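Long-range contacts in YbbR family protein (Desulfitobacterium hafniense, PDB 3LYW), which is of unknown function, this chain being one piece, probably a single YbbR domain, of a longer protein: residues A[7-12]-A[43-48]; A[3-8]-A[29-34]. One frame throughout, in Å; residues are numbered along the deposited sequence.

Contact 1 (A[7-12]-A[43-48]); sequences LSLIAK and LFAYVD
Leu9 lies over the backbone of the strand beside it, its CD1 3.5 Å from Tyr46 N and similarly close to Ala45 C. The other methyl, CD2, meets CG1 of Val47, and these two side chains cross at about a right angle. With Ala45 CB, 3.8 Å from Leu9 CD1, and Ala11 CB against Val47 CG2, they make the tight, apolar face of the pair. Leu7 extends it at the start, its CD2 reaching Leu43 CB.

The two strands run parallel, and four backbone hydrogen bonds join them. Ala45 N gives to Ser8 O in a nearly straight bond (N-H...O 176°). Ile10 uses both its groups: N gives to Ala45 O, and O takes Val47 N at 2.9 Å. Lys12 N closes the set on Val47 O at 2.8 Å.

The other face carries Ser8, Ile10, Lys12, Phe44, Tyr46 and Asp48 and is looser and more open to solvent. Ser8 OG sits at the edge of the Phe44 ring, 3.0 Å from CD1. Ile10 CG1 approaches the same ring obliquely, 3.9 Å from CD1. Lys12 CG, anti to its carbonyl carbon (chi1 -58°), comes near Tyr46 CB, and the two side chains cross at about a right angle. Where the strands part at the start, a water links them, accepting from Ser8 N and donating to Leu43 O. Asp48 OD1 turns to Ser50 OG for its hydrogen bond.

This is a parallel strand pair in a mixed beta sheet. Strand 44-48 also pairs with strand 55-63, in the antiparallel sense. Val61 and Tyr59 of strand 55-63, together with Val79 and Leu81 of strand 69-85, pack on the Leu9, Ala45 and Val47 face, and Val27 of strand 26-33 touches Ala45.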
loop_
_atom_site.group_PDB
_atom_site.type_symbol
_atom_site.label_atom_id
_atom_site.label_comp_id
_atom_site.label_asym_id
_atom_site.label_seq_id
_atom_site.Cartn_x
_atom_site.Cartn_y
_atom_site.Cartn_z
ATOM N N LEU A 7 -0.458 -7.588 -3.691
ATOM C CA LEU A 7 -0.506 -7.322 -2.260
ATOM C C LEU A 7 -1.746 -6.533 -1.878
ATOM O O LEU A 7 -2.289 -5.774 -2.691
ATOM C CB LEU A 7 0.728 -6.524 -1.843
ATOM C CG LEU A 7 2.065 -7.061 -2.342
ATOM C CD1 LEU A 7 3.151 -6.053 -2.015
ATOM C CD2 LEU A 7 2.352 -8.417 -1.725
ATOM N N SER A 8 -2.206 -6.718 -0.646
ATOM C CA SER A 8 -3.354 -5.966 -0.181
ATOM C C SER A 8 -2.795 -4.618 0.284
ATOM O O SER A 8 -1.626 -4.518 0.679
ATOM C CB SER A 8 -4.049 -6.703 0.962
ATOM O OG SER A 8 -3.139 -7.007 1.994
ATOM N N LEU A 9 -3.624 -3.582 0.217
ATOM C CA LEU A 9 -3.207 -2.241 0.609
ATOM C C LEU A 9 -3.625 -1.920 2.036
ATOM O O LEU A 9 -4.770 -2.140 2.421
ATOM C CB LEU A 9 -3.806 -1.210 -0.352
ATOM C CG LEU A 9 -3.343 0.246 -0.194
ATOM C CD1 LEU A 9 -1.833 0.329 -0.312
ATOM C CD2 LEU A 9 -4.006 1.112 -1.249
ATOM N N ILE A 10 -2.678 -1.408 2.812
ATOM C CA ILE A 10 -2.899 -1.065 4.212
ATOM C C ILE A 10 -2.682 0.417 4.466
ATOM O O ILE A 10 -1.780 1.032 3.892
ATOM C CB ILE A 10 -1.940 -1.853 5.120
ATOM C CG1 ILE A 10 -2.257 -3.342 5.017
ATOM C CG2 ILE A 10 -2.054 -1.369 6.561
ATOM C CD1 ILE A 10 -3.720 -3.667 5.257
ATOM N N ALA A 11 -3.515 0.998 5.319
ATOM C CA ALA A 11 -3.360 2.411 5.618
ATOM C C ALA A 11 -2.572 2.577 6.908
ATOM O O ALA A 11 -2.857 1.909 7.892
ATOM C CB ALA A 11 -4.718 3.061 5.752
ATOM N N LYS A 12 -1.577 3.459 6.897
ATOM C CA LYS A 12 -0.791 3.717 8.098
ATOM C C LYS A 12 -1.062 5.137 8.607
ATOM O O LYS A 12 -1.396 6.043 7.838
ATOM C CB LYS A 12 0.698 3.548 7.805
ATOM C CG LYS A 12 1.083 2.185 7.276
ATOM C CD LYS A 12 0.960 1.090 8.333
ATOM C CE LYS A 12 1.504 -0.236 7.800
ATOM N NZ LYS A 12 1.386 -1.341 8.788
ATOM N N LEU A 43 2.998 -9.874 3.136
ATOM C CA LEU A 43 3.615 -8.664 2.592
ATOM C C LEU A 43 2.502 -7.687 2.237
ATOM O O LEU A 43 1.442 -8.091 1.746
ATOM C CB LEU A 43 4.432 -8.993 1.342
ATOM C CG LEU A 43 5.548 -10.021 1.544
ATOM C CD1 LEU A 43 6.313 -10.199 0.247
ATOM C CD2 LEU A 43 6.482 -9.562 2.659
ATOM N N PHE A 44 2.750 -6.401 2.454
ATOM C CA PHE A 44 1.720 -5.401 2.197
ATOM C C PHE A 44 2.226 -4.139 1.520
ATOM O O PHE A 44 3.411 -3.790 1.600
ATOM C CB PHE A 44 1.054 -4.991 3.516
ATOM C CG PHE A 44 0.436 -6.126 4.275
ATOM C CD1 PHE A 44 -0.736 -6.723 3.833
ATOM C CD2 PHE A 44 1.034 -6.602 5.432
ATOM C CE1 PHE A 44 -1.322 -7.764 4.550
ATOM C CE2 PHE A 44 0.459 -7.643 6.156
ATOM C CZ PHE A 44 -0.712 -8.231 5.710
ATOM N N ALA A 45 1.304 -3.468 0.849
ATOM C CA ALA A 45 1.583 -2.205 0.195
ATOM C C ALA A 45 0.908 -1.270 1.183
ATOM O O ALA A 45 0.036 -1.702 1.934
ATOM C CB ALA A 45 0.888 -2.138 -1.156
ATOM N N TYR A 46 1.280 0.000 1.199
ATOM C CA TYR A 46 0.641 0.897 2.147
ATOM C C TYR A 46 0.519 2.328 1.663
ATOM O O TYR A 46 1.201 2.741 0.722
ATOM C CB TYR A 46 1.415 0.888 3.475
ATOM C CG TYR A 46 2.785 1.528 3.401
ATOM C CD1 TYR A 46 2.952 2.904 3.560
ATOM C CD2 TYR A 46 3.911 0.758 3.138
ATOM C CE1 TYR A 46 4.210 3.493 3.452
ATOM C CE2 TYR A 46 5.170 1.333 3.035
ATOM C CZ TYR A 46 5.312 2.696 3.191
ATOM O OH TYR A 46 6.551 3.258 3.076
ATOM N N VAL A 47 -0.394 3.054 2.297
ATOM C CA VAL A 47 -0.582 4.469 2.049
ATOM C C VAL A 47 -0.396 5.094 3.428
ATOM O O VAL A 47 -0.826 4.535 4.436
ATOM C CB VAL A 47 -1.979 4.794 1.489
ATOM C CG1 VAL A 47 -2.061 4.333 0.056
ATOM C CG2 VAL A 47 -3.075 4.121 2.335
ATOM N N ASP A 48 0.274 6.238 3.467
ATOM C CA ASP A 48 0.545 6.918 4.726
ATOM C C ASP A 48 -0.381 8.124 4.856
ATOM O O ASP A 48 -0.215 9.123 4.158
ATOM C CB ASP A 48 2.012 7.365 4.754
ATOM C CG ASP A 48 2.465 7.792 6.133
ATOM O OD1 ASP A 48 1.606 7.905 7.034
ATOM O OD2 ASP A 48 3.679 8.018 6.316
HETATM O O HOH W 1 -0.942 -8.720 0.768
#

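Contact 2 (A[3-8]-A[29-34]); sequences PTLTLS and VKTEGY
Thr31 turns its hydroxyl onto the backbone of Pro3. OG1 gives a hydrogen bond of 2.6 Å to Pro3 O, in the carbonyl plane and on a lone pair. With OG1 set between its own backbone N and carbonyl carbon (chi1 70°), the hydroxyl faces Pro3 O. The proline ring crosses the threonine side chain at about a right angle, with its CD 3.3 Å from Thr31 OG1. The same CD also lies 3.7 Å from Gly33 O. A valine in place of Thr31 would probably leave Pro3 O without its hydroxyl donor and the chain at Pro3 less firmly held.

Further along, the strands are joined by backbone. Leu5 and Val29 form an antiparallel hydrogen-bonded pair, Leu5 N giving to Val29 O and Val29 N giving to Leu5 O, each at 2.8 Å. Val29 O also receives a CA-H...O contact from Thr4 CA at 3.2 Å. The side chains of Leu5 and Val29 point to one face. There Val29 CG2 lies anti to its carbonyl carbon, beside the backbone N, and meets Leu7 CD1 at 4.0 Å; these two side chains cross at a slant.

Thr4 and Lys30 point to the opposite, more exposed face. A water there hydrogen-bonds to Thr4 OG1 and accepts from Thr31 N, so it bridges the two strands. Lys30 NZ is held elsewhere, in a salt bridge to Glu73.

On the buried face, Ile66, Val63 and Ile71 pack against Leu5, Leu7 and Val29. Strand 26-33 also pairs with strand 69-85. The arrangement is an antiparallel strand pair within the mixed sheet of what is probably a YbbR domain, with a threonine hydroxyl adding a side-chain bond to the carbonyl of Pro3.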
loop_
_atom_site.group_PDB
_atom_site.type_symbol
_atom_site.label_atom_id
_atom_site.label_comp_id
_atom_site.label_asym_id
_atom_site.label_seq_id
_atom_site.Cartn_x
_atom_site.Cartn_y
_atom_site.Cartn_z
ATOM N N PRO A 3 9.572 -12.080 -9.221
ATOM C CA PRO A 3 8.138 -12.318 -9.043
ATOM C C PRO A 3 7.234 -11.092 -9.105
ATOM O O PRO A 3 7.602 -10.006 -8.657
ATOM C CB PRO A 3 8.079 -12.998 -7.682
ATOM C CG PRO A 3 9.187 -12.321 -6.932
ATOM C CD PRO A 3 10.303 -12.314 -7.961
ATOM N N THR A 4 6.053 -11.275 -9.689
ATOM C CA THR A 4 5.063 -10.210 -9.776
ATOM C C THR A 4 4.121 -10.566 -8.647
ATOM O O THR A 4 3.591 -11.673 -8.609
ATOM C CB THR A 4 4.309 -10.236 -11.111
ATOM O OG1 THR A 4 5.201 -9.851 -12.161
ATOM C CG2 THR A 4 3.137 -9.265 -11.079
ATOM N N LEU A 5 3.934 -9.640 -7.715
ATOM C CA LEU A 5 3.094 -9.898 -6.558
ATOM C C LEU A 5 1.801 -9.101 -6.547
ATOM O O LEU A 5 1.700 -8.040 -7.157
ATOM C CB LEU A 5 3.878 -9.577 -5.282
ATOM C CG LEU A 5 5.336 -10.048 -5.308
ATOM C CD1 LEU A 5 6.061 -9.562 -4.064
ATOM C CD2 LEU A 5 5.382 -11.549 -5.427
ATOM N N THR A 6 0.811 -9.638 -5.843
ATOM C CA THR A 6 -0.481 -8.987 -5.669
ATOM C C THR A 6 -0.606 -8.822 -4.162
ATOM O O THR A 6 -0.809 -9.802 -3.439
ATOM C CB THR A 6 -1.621 -9.861 -6.192
ATOM O OG1 THR A 6 -1.398 -10.121 -7.583
ATOM C CG2 THR A 6 -2.966 -9.157 -6.010
ATOM N N LEU A 7 -0.458 -7.588 -3.691
ATOM C CA LEU A 7 -0.506 -7.322 -2.260
ATOM C C LEU A 7 -1.746 -6.533 -1.878
ATOM O O LEU A 7 -2.289 -5.774 -2.691
ATOM C CB LEU A 7 0.728 -6.524 -1.843
ATOM C CG LEU A 7 2.065 -7.061 -2.342
ATOM C CD1 LEU A 7 3.151 -6.053 -2.015
ATOM C CD2 LEU A 7 2.352 -8.417 -1.725
ATOM N N SER A 8 -2.206 -6.718 -0.646
ATOM C CA SER A 8 -3.354 -5.966 -0.181
ATOM C C SER A 8 -2.795 -4.618 0.284
ATOM O O SER A 8 -1.626 -4.518 0.679
ATOM C CB SER A 8 -4.049 -6.703 0.962
ATOM O OG SER A 8 -3.139 -7.007 1.994
ATOM N N VAL A 29 2.675 -5.577 -7.942
ATOM C CA VAL A 29 4.059 -5.139 -7.862
ATOM C C VAL A 29 5.011 -6.004 -8.679
ATOM O O VAL A 29 5.011 -7.223 -8.560
ATOM C CB VAL A 29 4.538 -5.138 -6.387
ATOM C CG1 VAL A 29 5.991 -4.694 -6.300
ATOM C CG2 VAL A 29 3.650 -4.219 -5.547
ATOM N N LYS A 30 5.810 -5.356 -9.520
ATOM C CA LYS A 30 6.808 -6.042 -10.326
ATOM C C LYS A 30 8.099 -5.870 -9.555
ATOM O O LYS A 30 8.359 -4.801 -8.987
ATOM C CB LYS A 30 6.932 -5.407 -11.710
ATOM C CG LYS A 30 5.724 -5.649 -12.595
ATOM C CD LYS A 30 5.976 -5.175 -14.009
ATOM C CE LYS A 30 4.754 -5.371 -14.891
ATOM N NZ LYS A 30 4.958 -4.764 -16.239
ATOM N N THR A 31 8.916 -6.914 -9.547
ATOM C CA THR A 31 10.148 -6.881 -8.779
ATOM C C THR A 31 11.335 -7.490 -9.497
ATOM O O THR A 31 11.182 -8.159 -10.524
ATOM C CB THR A 31 9.970 -7.677 -7.483
ATOM O OG1 THR A 31 9.874 -9.069 -7.806
ATOM C CG2 THR A 31 8.702 -7.273 -6.774
ATOM N N GLU A 32 12.515 -7.267 -8.925
ATOM C CA GLU A 32 13.736 -7.837 -9.465
ATOM C C GLU A 32 14.494 -8.452 -8.302
ATOM O O GLU A 32 14.712 -7.798 -7.279
ATOM C CB GLU A 32 14.583 -6.766 -10.161
ATOM C CG GLU A 32 13.832 -6.050 -11.274
ATOM C CD GLU A 32 14.745 -5.431 -12.318
ATOM O OE1 GLU A 32 15.725 -4.758 -11.938
ATOM O OE2 GLU A 32 14.469 -5.612 -13.523
ATOM N N GLY A 33 14.873 -9.717 -8.460
ATOM C CA GLY A 33 15.592 -10.409 -7.411
ATOM C C GLY A 33 14.954 -11.753 -7.131
ATOM O O GLY A 33 14.011 -12.151 -7.823
ATOM N N TYR A 34 15.463 -12.453 -6.122
ATOM C CA TYR A 34 14.936 -13.762 -5.756
ATOM C C TYR A 34 14.717 -13.868 -4.250
ATOM O O TYR A 34 15.442 -13.261 -3.464
ATOM C CB TYR A 34 15.880 -14.870 -6.230
ATOM C CG TYR A 34 15.417 -16.264 -5.873
ATOM C CD1 TYR A 34 14.189 -16.742 -6.312
ATOM C CD2 TYR A 34 16.207 -17.102 -5.099
ATOM C CE1 TYR A 34 13.761 -18.015 -5.989
ATOM C CE2 TYR A 34 15.787 -18.378 -4.772
ATOM C CZ TYR A 34 14.563 -18.829 -5.219
ATOM O OH TYR A 34 14.142 -20.098 -4.895
HETATM O O HOH W 2 8.002 -8.987 -11.687
#

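Overall arrangement
Both contacts use strand 4-12, and they overlap at Leu7 and Ser8. Contact 1 joins it to strand 44-48 in parallel; contact 2 joins its beginning to strand 26-33 in the antiparallel sense. All three strands belong to one mixed sheet. Contact 1 lies about 3 Å from the centre of the chain, and contact 2 about 13 Å, measured centre to centre. The central contact buries more surface and rests on four backbone bonds and an apolar face. The outer one has two backbone bonds and adds a threonine hydroxyl bond. Each has one buried and one more exposed face, and each has a bridging water.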